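Local coordinates for pyridoxamine 5-phosphate-dependent dehydrase (Escherichia coli, PDB 2R0T), which removes the C3'-hydroxyl group from GDP-4-keto-6-deoxy-D-mannose by a combined transamination and deoxygenation on the route to L-colitose, at residues N136-P141 and N162-G167; A193-G198 and E255-I260; C213-G218 and Y249-L254. The protein carries 1 engineered substitution. All coordinates share one frame; numbering follows the deposited sequence.

Contact 1 (N136-P141 and N162-G167); sequences NLLGNP and NCESMG. With PGU (N-({3-hydroxy-2-methyl-5-[(phosphonooxy)methyl]pyridin-4-yl}methyl)-L-glutamic acid), chain C.
Asn136 and Leu138 meet Asn162 and Glu164 in a buried polar contact between two loops, each leaving the end of one of the adjacent parallel strands 129-135 and 157-161. At the strand ends the two asparagines bond through their amides, Asn136 ND2 to Asn162 OD1 at 2.6 Å with an N-H...O angle of 153°. The amide planes stand 79° apart, and the donor sits above the carbonyl plane of Asn162, not on a lone pair. Asn136 ND2 also bonds Glu160 and its OD1 bonds Asn142, so both ends of this amide are fixed. A water ties the backbones together: it donates to Asn136 O at 2.6 Å and accepts from Glu164 N at 3.0 Å.

Further along, residues 137-140 form a type I' turn whose amide at Leu138 N reaches Glu164 OE1 at 3.1 Å, on the anti lone pair. Leu138 CD2 lies alongside the same oxygen, 3.5 Å from Glu164 OE1. With CG anti to the carbonyl carbon (chi1 -55°) and the chain extended beyond it, the Glu164 carboxylate spans from this turn to the cofactor adduct PGU, where Glu164 OE2 lies 2.6 Å from PGU O3. Cys163 CB is 3.3 Å from C2 of the PGU pyridine ring. The loops thus shape one side of the active site of this PLP enzyme, with the turn helping to position Glu164.

Around them, Asn162 and Met166 rest on Phe184 of strand 181-185, Met166 also packs on helix 34-47, and the backbone of Leu138 bonds Phe304 beside strand 305-310.

Contact 2 (A193-G198 and E255-I260); sequences ATMEGG and EMSGAI
Thr194 and Ser257 bring their CA atoms to 4.6 Å where the irregular segment 193-198 crosses the first turns of helix 255-286. Met195 has phi/psi of 81°/-72°, and a weak bond of 3.1 Å joins Glu196 N to Thr194 O, consistent with a classic gamma turn. That turn presents Thr194 O to the helix, where Ser257 OG donates to it at 3.0 Å. The hydroxyl approaches almost head-on to the carbonyl, at a C=O...O angle of 161°.

Thr194 lays its methyl against the helix backbone, CG2 lying 3.4 Å from Ser257 O. Its hydroxyl serves the loop instead: OG1 donates to Glu196 O at 2.9 Å and also bonds Ser186. Bent at chi3, Met195 carries its methyl to the helix and crosses Ile260 at about a right angle, CE touching CD1 at 3.5 Å. The same CE lies 4.1 Å from Met256 CB, while the other branch of Ile260 places CG2 at 3.5 Å from Ala193 O. The one hydrogen bond across the segments is thus accompanied by the Met195 methyl on Ile260 and Met256, and by methyls against backbone carbonyls.

Glu196 points away from the helix and makes a salt bridge to Arg252 of the second subunit, so the loop also belongs to the dimer interface. Gly197 touches PGU. The segment leads from strand 181-185 into strand 198-202, and helix 15-27 packs against Met256 and Ile260 through Ile21.

Contact 3 (C213-G218 and Y249-L254); sequences CIRAHG and YNVRPL. With PGU (N-({3-hydroxy-2-methyl-5-[(phosphonooxy)methyl]pyridin-4-yl}methyl)-L-glutamic acid), chain D.
His217 and Arg252 converge on the side-chain carboxylate of PGU's glutamate moiety, while Asn250, beside them, donates to its phosphate. Arg252 NH1 donates to PGU OE2 at 2.9 Å with a nearly straight N-H...O angle of 163°; Arg252 NH2 lies at 2.5 Å from PGU OE1, a length too short to be trusted. His217 NE2 adds a weak bond to PGU OE1 at 2.9 Å. The planes stand 70° apart, with His217 NE2 over one face of the guanidinium and Arg252 NH1 at the edge of the imidazole. Asn250 ND2 donates to PGU O3P at 2.9 Å, and Asn250 OD1 takes a weak bond from Arg252 N at 3.3 Å, which helps fix how the amide is turned.

Behind this shell the backbones pair around a single bridge of Ala216 with Asn250. Val251 N bonds Arg215 O at 2.8 Å and is nearly straight (171°), His217 N bonds Tyr249 O at 2.6 Å, and Tyr249 N bonds Ile214 O at 2.7 Å. Glu196 of the second subunit also hydrogen-bonds Asn250 ND2.

The contact joins the end of helix 205-214 to the approach to helix 255-286; Tyr249 and Val251 pack on helix 58-68, and Pro253 on strand 51-55.

In the fold
Contacts 1 and 3 belong to the two different active sites of the dimer. Contact 1 borders one PGU and contact 3 the other; their centres lie about 25 Å apart and their nearest atoms about 13 Å. Arg252 and Asn250 of the second subunit complete the site at contact 1, just as Glu164 of the second subunit reaches the PGU at contact 3. The centre of contact 2 is about 19 Å from that of contact 1 and 15 Å from that of contact 3, which is nested within the loop contact 2 closes, with segment 249-254 adjoining 255-260 in sequence. Through the side chain of Glu196, about 5 Å from a bound PGU, contact 2 holds the second subunit's counterpart of contact 3.

Contact 1 (N136-P141 and N162-G167)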
# COMPACT_ATOMS: atom_id res chain seq x y z
N ASN A 136 2.74 17.11 13.31
CA ASN A 136 2.06 18.35 13.67
C ASN A 136 0.68 17.91 14.09
O ASN A 136 -0.04 17.38 13.27
CB ASN A 136 2.05 19.26 12.47
CG ASN A 136 3.45 19.53 12.06
OD1 ASN A 136 4.24 19.94 12.91
ND2 ASN A 136 3.81 19.18 10.84
N LEU A 137 0.40 18.01 15.38
CA LEU A 137 -0.87 17.50 15.89
C LEU A 137 -2.11 18.39 15.79
O LEU A 137 -2.10 19.53 16.24
CB LEU A 137 -0.72 16.90 17.30
CG LEU A 137 -1.57 15.63 17.59
CD1 LEU A 137 -0.93 14.36 17.11
CD2 LEU A 137 -1.91 15.45 19.10
N LEU A 138 -3.15 17.83 15.19
CA LEU A 138 -4.46 18.43 15.04
C LEU A 138 -4.48 19.74 14.29
O LEU A 138 -5.43 20.52 14.47
CB LEU A 138 -5.11 18.66 16.43
CG LEU A 138 -5.21 17.39 17.28
CD1 LEU A 138 -5.89 17.63 18.57
CD2 LEU A 138 -5.93 16.24 16.63
N GLY A 139 -3.44 19.98 13.49
CA GLY A 139 -3.34 21.17 12.66
C GLY A 139 -2.30 22.14 13.20
O GLY A 139 -2.00 23.14 12.57
N ASN A 140 -1.79 21.83 14.39
CA ASN A 140 -0.85 22.69 15.11
C ASN A 140 0.63 22.37 14.76
O ASN A 140 1.11 21.26 15.04
CB ASN A 140 -1.13 22.52 16.60
CG ASN A 140 -0.70 23.72 17.41
OD1 ASN A 140 -0.63 24.83 16.89
ND2 ASN A 140 -0.42 23.51 18.68
N PRO A 141 1.38 23.30 14.17
CA PRO A 141 2.81 22.99 13.83
C PRO A 141 3.74 22.94 15.05
O PRO A 141 3.43 23.49 16.13
CB PRO A 141 3.21 24.11 12.83
CG PRO A 141 2.23 25.27 13.18
CD PRO A 141 0.92 24.57 13.57
N ASN A 162 2.65 15.13 8.62
CA ASN A 162 1.76 16.28 8.58
C ASN A 162 0.39 15.80 8.14
O ASN A 162 -0.32 16.51 7.41
CB ASN A 162 2.28 17.31 7.57
CG ASN A 162 1.82 18.68 7.89
OD1 ASN A 162 1.87 19.09 9.05
ND2 ASN A 162 1.29 19.38 6.88
N CYS A 163 0.03 14.58 8.48
CA CYS A 163 -1.26 14.08 7.98
C CYS A 163 -2.51 14.76 8.52
O CYS A 163 -3.61 14.60 7.97
CB CYS A 163 -1.31 12.57 8.16
SG CYS A 163 -0.18 11.81 6.95
N GLU A 164 -2.34 15.45 9.64
CA GLU A 164 -3.44 16.20 10.31
C GLU A 164 -3.36 17.72 10.21
O GLU A 164 -4.21 18.43 10.76
CB GLU A 164 -3.50 15.83 11.82
CG GLU A 164 -3.62 14.35 12.06
CD GLU A 164 -3.76 13.94 13.53
OE1 GLU A 164 -3.59 14.81 14.42
OE2 GLU A 164 -4.05 12.75 13.79
N SER A 165 -2.26 18.21 9.64
CA SER A 165 -1.97 19.65 9.62
C SER A 165 -1.78 20.27 8.24
O SER A 165 -1.02 21.22 8.08
CB SER A 165 -0.78 19.91 10.53
OG SER A 165 -1.23 19.62 11.86
N MET A 166 -2.45 19.74 7.22
CA MET A 166 -2.32 20.32 5.89
C MET A 166 -2.73 21.79 6.00
O MET A 166 -3.75 22.13 6.60
CB MET A 166 -3.30 19.65 4.95
CG MET A 166 -3.43 20.37 3.63
SD MET A 166 -4.18 19.35 2.36
CE MET A 166 -3.02 17.96 2.15
N GLY A 167 -1.95 22.67 5.42
CA GLY A 167 -2.33 24.08 5.53
C GLY A 167 -1.71 24.87 6.71
O GLY A 167 -1.59 26.09 6.63
N1 PGU C . -0.48 10.03 10.19
C2 PGU C . -1.24 10.81 10.94
C2A PGU C . -0.53 11.66 11.96
C3 PGU C . -2.65 10.82 10.78
O3 PGU C . -3.46 11.60 11.52
C4 PGU C . -3.26 9.96 9.84
C4A PGU C . -4.77 9.91 9.71
C5 PGU C . -2.40 9.11 9.11
C6 PGU C . -1.03 9.20 9.29
C5A PGU C . -2.96 8.08 8.16
O4P PGU C . -3.17 8.63 6.92
P PGU C . -4.20 7.75 6.13
O1P PGU C . -4.41 8.49 4.74
O2P PGU C . -5.56 7.68 6.94
O3P PGU C . -3.69 6.27 6.03
N PGU C . -5.37 9.24 10.89
CA PGU C . -6.83 8.97 10.70
CB PGU C . -7.01 7.49 10.31
CG PGU C . -8.21 7.38 9.39
CD PGU C . -8.07 6.15 8.51
OE1 PGU C . -8.91 5.20 8.65
OE2 PGU C . -7.12 6.07 7.62
C PGU C . -7.58 9.23 12.03
O PGU C . -8.72 8.67 12.23
OXT PGU C . -7.05 9.96 12.95
O HOH W 1 0.13 15.55 11.40

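Contact 2 (A193-G198 and E255-I260)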
# COMPACT_ATOMS: atom_id res chain seq x y z
N ALA A 193 -10.09 15.60 0.57
CA ALA A 193 -10.27 14.16 0.38
C ALA A 193 -10.34 13.72 -1.07
O ALA A 193 -11.09 14.27 -1.87
CB ALA A 193 -11.50 13.66 1.14
N THR A 194 -9.60 12.67 -1.37
CA THR A 194 -9.55 12.11 -2.73
C THR A 194 -9.97 10.65 -2.57
O THR A 194 -9.54 9.79 -3.35
CB THR A 194 -8.07 12.23 -3.28
OG1 THR A 194 -7.21 11.64 -2.31
CG2 THR A 194 -7.60 13.71 -3.26
N MET A 195 -10.86 10.41 -1.58
CA MET A 195 -11.35 9.07 -1.16
C MET A 195 -10.24 8.50 -0.23
O MET A 195 -10.36 8.44 0.99
CB MET A 195 -11.61 8.17 -2.37
CG MET A 195 -12.83 8.59 -3.22
SD MET A 195 -13.09 7.66 -4.84
CE MET A 195 -11.48 8.19 -5.76
N GLU A 196 -9.11 8.10 -0.81
CA GLU A 196 -7.93 7.74 -0.01
C GLU A 196 -6.80 8.46 -0.77
O GLU A 196 -6.96 8.76 -1.95
CB GLU A 196 -7.61 6.23 0.03
CG GLU A 196 -8.56 5.37 0.83
CD GLU A 196 -8.05 4.83 2.15
OE1 GLU A 196 -7.14 5.41 2.81
OE2 GLU A 196 -8.68 3.83 2.55
N GLY A 197 -5.68 8.73 -0.13
CA GLY A 197 -4.55 9.34 -0.83
C GLY A 197 -3.60 9.92 0.18
O GLY A 197 -3.98 10.26 1.30
N GLY A 198 -2.34 10.00 -0.20
CA GLY A 198 -1.33 10.62 0.68
C GLY A 198 -0.27 11.23 -0.23
O GLY A 198 -0.27 11.01 -1.45
N GLU A 255 -5.85 7.27 -10.78
CA GLU A 255 -5.98 8.51 -11.54
C GLU A 255 -7.06 9.46 -10.94
O GLU A 255 -6.80 10.65 -10.66
CB GLU A 255 -6.18 8.11 -13.01
CG GLU A 255 -5.84 9.07 -14.11
CD GLU A 255 -4.57 9.85 -13.88
OE1 GLU A 255 -3.86 9.56 -12.91
OE2 GLU A 255 -4.30 10.80 -14.67
N MET A 256 -8.22 8.88 -10.67
CA MET A 256 -9.40 9.50 -10.07
C MET A 256 -9.12 10.28 -8.81
O MET A 256 -9.85 11.24 -8.52
CB MET A 256 -10.36 8.39 -9.66
CG MET A 256 -11.77 8.61 -10.03
SD MET A 256 -12.53 6.94 -10.14
CE MET A 256 -12.64 6.76 -11.83
N SER A 257 -8.22 9.77 -7.97
CA SER A 257 -7.88 10.51 -6.75
C SER A 257 -7.02 11.73 -7.13
O SER A 257 -7.03 12.76 -6.45
CB SER A 257 -7.11 9.62 -5.76
OG SER A 257 -7.87 8.47 -5.44
N GLY A 258 -6.24 11.61 -8.20
CA GLY A 258 -5.39 12.72 -8.65
C GLY A 258 -6.28 13.84 -9.16
O GLY A 258 -6.18 14.99 -8.72
N ALA A 259 -7.18 13.50 -10.08
CA ALA A 259 -8.18 14.43 -10.60
C ALA A 259 -9.00 15.08 -9.49
O ALA A 259 -9.22 16.30 -9.48
CB ALA A 259 -9.12 13.70 -11.61
N ILE A 260 -9.56 14.27 -8.59
CA ILE A 260 -10.37 14.85 -7.53
C ILE A 260 -9.48 15.80 -6.67
O ILE A 260 -9.98 16.81 -6.20
CB ILE A 260 -11.01 13.74 -6.64
CG1 ILE A 260 -11.99 12.86 -7.42
CG2 ILE A 260 -11.58 14.29 -5.34
CD1 ILE A 260 -12.24 11.50 -6.66

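Contact 3 (C213-G218 and Y249-L254)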
# COMPACT_ATOMS: atom_id res chain seq x y z
N CYS A 213 10.63 5.44 -7.56
CA CYS A 213 10.97 4.06 -7.81
C CYS A 213 10.29 3.07 -6.81
O CYS A 213 9.69 2.05 -7.22
CB CYS A 213 12.51 3.99 -7.82
SG CYS A 213 13.25 2.36 -8.10
N ILE A 214 10.41 3.32 -5.50
CA ILE A 214 9.86 2.35 -4.56
C ILE A 214 8.35 2.42 -4.46
O ILE A 214 7.70 1.54 -3.89
CB ILE A 214 10.55 2.40 -3.19
CG1 ILE A 214 10.35 3.79 -2.53
CG2 ILE A 214 11.99 1.88 -3.32
CD1 ILE A 214 10.84 3.92 -1.07
N ARG A 215 7.77 3.47 -5.05
CA ARG A 215 6.29 3.62 -5.08
C ARG A 215 5.69 2.60 -6.03
O ARG A 215 4.53 2.22 -5.91
CB ARG A 215 5.81 5.02 -5.54
CG ARG A 215 4.31 5.11 -5.99
CD ARG A 215 3.89 6.53 -6.40
NE ARG A 215 4.38 6.98 -7.71
CZ ARG A 215 4.17 8.18 -8.26
NH1 ARG A 215 3.43 9.09 -7.64
NH2 ARG A 215 4.71 8.45 -9.45
N ALA A 216 6.47 2.15 -6.98
CA ALA A 216 5.86 1.28 -7.94
C ALA A 216 6.80 0.24 -8.43
O ALA A 216 7.44 0.50 -9.44
CB ALA A 216 5.43 2.11 -9.16
N HIS A 217 6.80 -0.93 -7.80
CA HIS A 217 7.54 -2.07 -8.28
C HIS A 217 9.05 -2.06 -8.24
O HIS A 217 9.66 -3.06 -8.66
CB HIS A 217 7.06 -2.44 -9.70
CG HIS A 217 5.56 -2.58 -9.80
ND1 HIS A 217 4.87 -3.59 -9.16
CD2 HIS A 217 4.63 -1.83 -10.43
CE1 HIS A 217 3.58 -3.45 -9.38
NE2 HIS A 217 3.40 -2.39 -10.15
N GLY A 218 9.66 -0.97 -7.73
CA GLY A 218 11.14 -0.87 -7.67
C GLY A 218 11.77 -0.69 -9.06
O GLY A 218 12.97 -0.89 -9.23
N TYR A 249 7.48 -1.13 -3.56
CA TYR A 249 6.11 -1.55 -3.37
C TYR A 249 5.30 -1.12 -4.57
O TYR A 249 5.79 -0.47 -5.50
CB TYR A 249 5.54 -0.77 -2.17
CG TYR A 249 6.26 -1.02 -0.85
CD1 TYR A 249 7.35 -0.23 -0.44
CD2 TYR A 249 5.85 -2.06 -0.01
CE1 TYR A 249 7.93 -0.44 0.84
CE2 TYR A 249 6.46 -2.32 1.19
CZ TYR A 249 7.51 -1.54 1.60
OH TYR A 249 8.10 -1.88 2.81
N ASN A 250 4.02 -1.46 -4.57
CA ASN A 250 3.12 -0.86 -5.56
C ASN A 250 2.11 -0.14 -4.66
O ASN A 250 1.27 -0.77 -4.02
CB ASN A 250 2.43 -1.85 -6.50
CG ASN A 250 1.26 -1.23 -7.18
OD1 ASN A 250 1.01 -0.05 -6.98
ND2 ASN A 250 0.51 -2.00 -7.94
N VAL A 251 2.34 1.15 -4.46
CA VAL A 251 1.48 2.05 -3.65
C VAL A 251 1.01 3.28 -4.45
O VAL A 251 0.80 4.39 -3.94
CB VAL A 251 2.03 2.45 -2.27
CG1 VAL A 251 2.19 1.21 -1.43
CG2 VAL A 251 3.31 3.31 -2.32
N ARG A 252 0.83 3.04 -5.74
CA ARG A 252 0.36 4.02 -6.71
C ARG A 252 -1.07 4.42 -6.35
O ARG A 252 -1.91 3.54 -5.98
CB ARG A 252 0.30 3.39 -8.12
CG ARG A 252 1.63 2.82 -8.69
CD ARG A 252 1.50 2.31 -10.17
NE ARG A 252 0.62 1.15 -10.29
CZ ARG A 252 0.86 0.06 -11.02
NH1 ARG A 252 1.96 0.05 -11.77
NH2 ARG A 252 0.01 -0.97 -11.03
N PRO A 253 -1.34 5.72 -6.51
CA PRO A 253 -2.71 6.26 -6.34
C PRO A 253 -3.45 6.07 -7.67
O PRO A 253 -2.84 5.95 -8.74
CB PRO A 253 -2.50 7.76 -6.11
CG PRO A 253 -1.01 8.06 -6.45
CD PRO A 253 -0.34 6.77 -6.86
N LEU A 254 -4.78 6.03 -7.58
CA LEU A 254 -5.59 5.91 -8.79
C LEU A 254 -5.76 7.28 -9.46
O LEU A 254 -5.80 8.34 -8.81
CB LEU A 254 -6.94 5.34 -8.41
CG LEU A 254 -6.88 3.89 -7.95
CD1 LEU A 254 -8.28 3.59 -7.54
CD2 LEU A 254 -6.42 3.00 -9.12
N1 PGU D . 2.67 -10.87 -8.93
C2 PGU D . 2.57 -11.38 -10.14
C2A PGU D . 3.00 -12.80 -10.38
C3 PGU D . 2.06 -10.67 -11.23
O3 PGU D . 1.95 -11.26 -12.43
C4 PGU D . 1.64 -9.35 -11.10
C4A PGU D . 1.04 -8.62 -12.34
C5 PGU D . 1.86 -8.82 -9.77
C6 PGU D . 2.34 -9.61 -8.73
C5A PGU D . 1.58 -7.39 -9.37
O4P PGU D . 0.29 -7.31 -8.76
P PGU D . -0.29 -5.82 -9.00
O1P PGU D . -1.89 -5.95 -8.85
O2P PGU D . 0.12 -5.32 -10.48
O3P PGU D . 0.36 -4.85 -7.92
N PGU D . 2.14 -7.93 -13.06
CA PGU D . 1.74 -6.99 -13.87
CB PGU D . 2.19 -5.63 -13.30
CG PGU D . 1.05 -4.63 -13.44
CD PGU D . 1.38 -3.38 -12.62
OE1 PGU D . 0.89 -3.25 -11.43
OE2 PGU D . 2.13 -2.47 -13.12
C PGU D . 2.48 -7.22 -15.19
O PGU D . 2.63 -6.26 -16.01
OXT PGU D . 3.01 -8.37 -15.42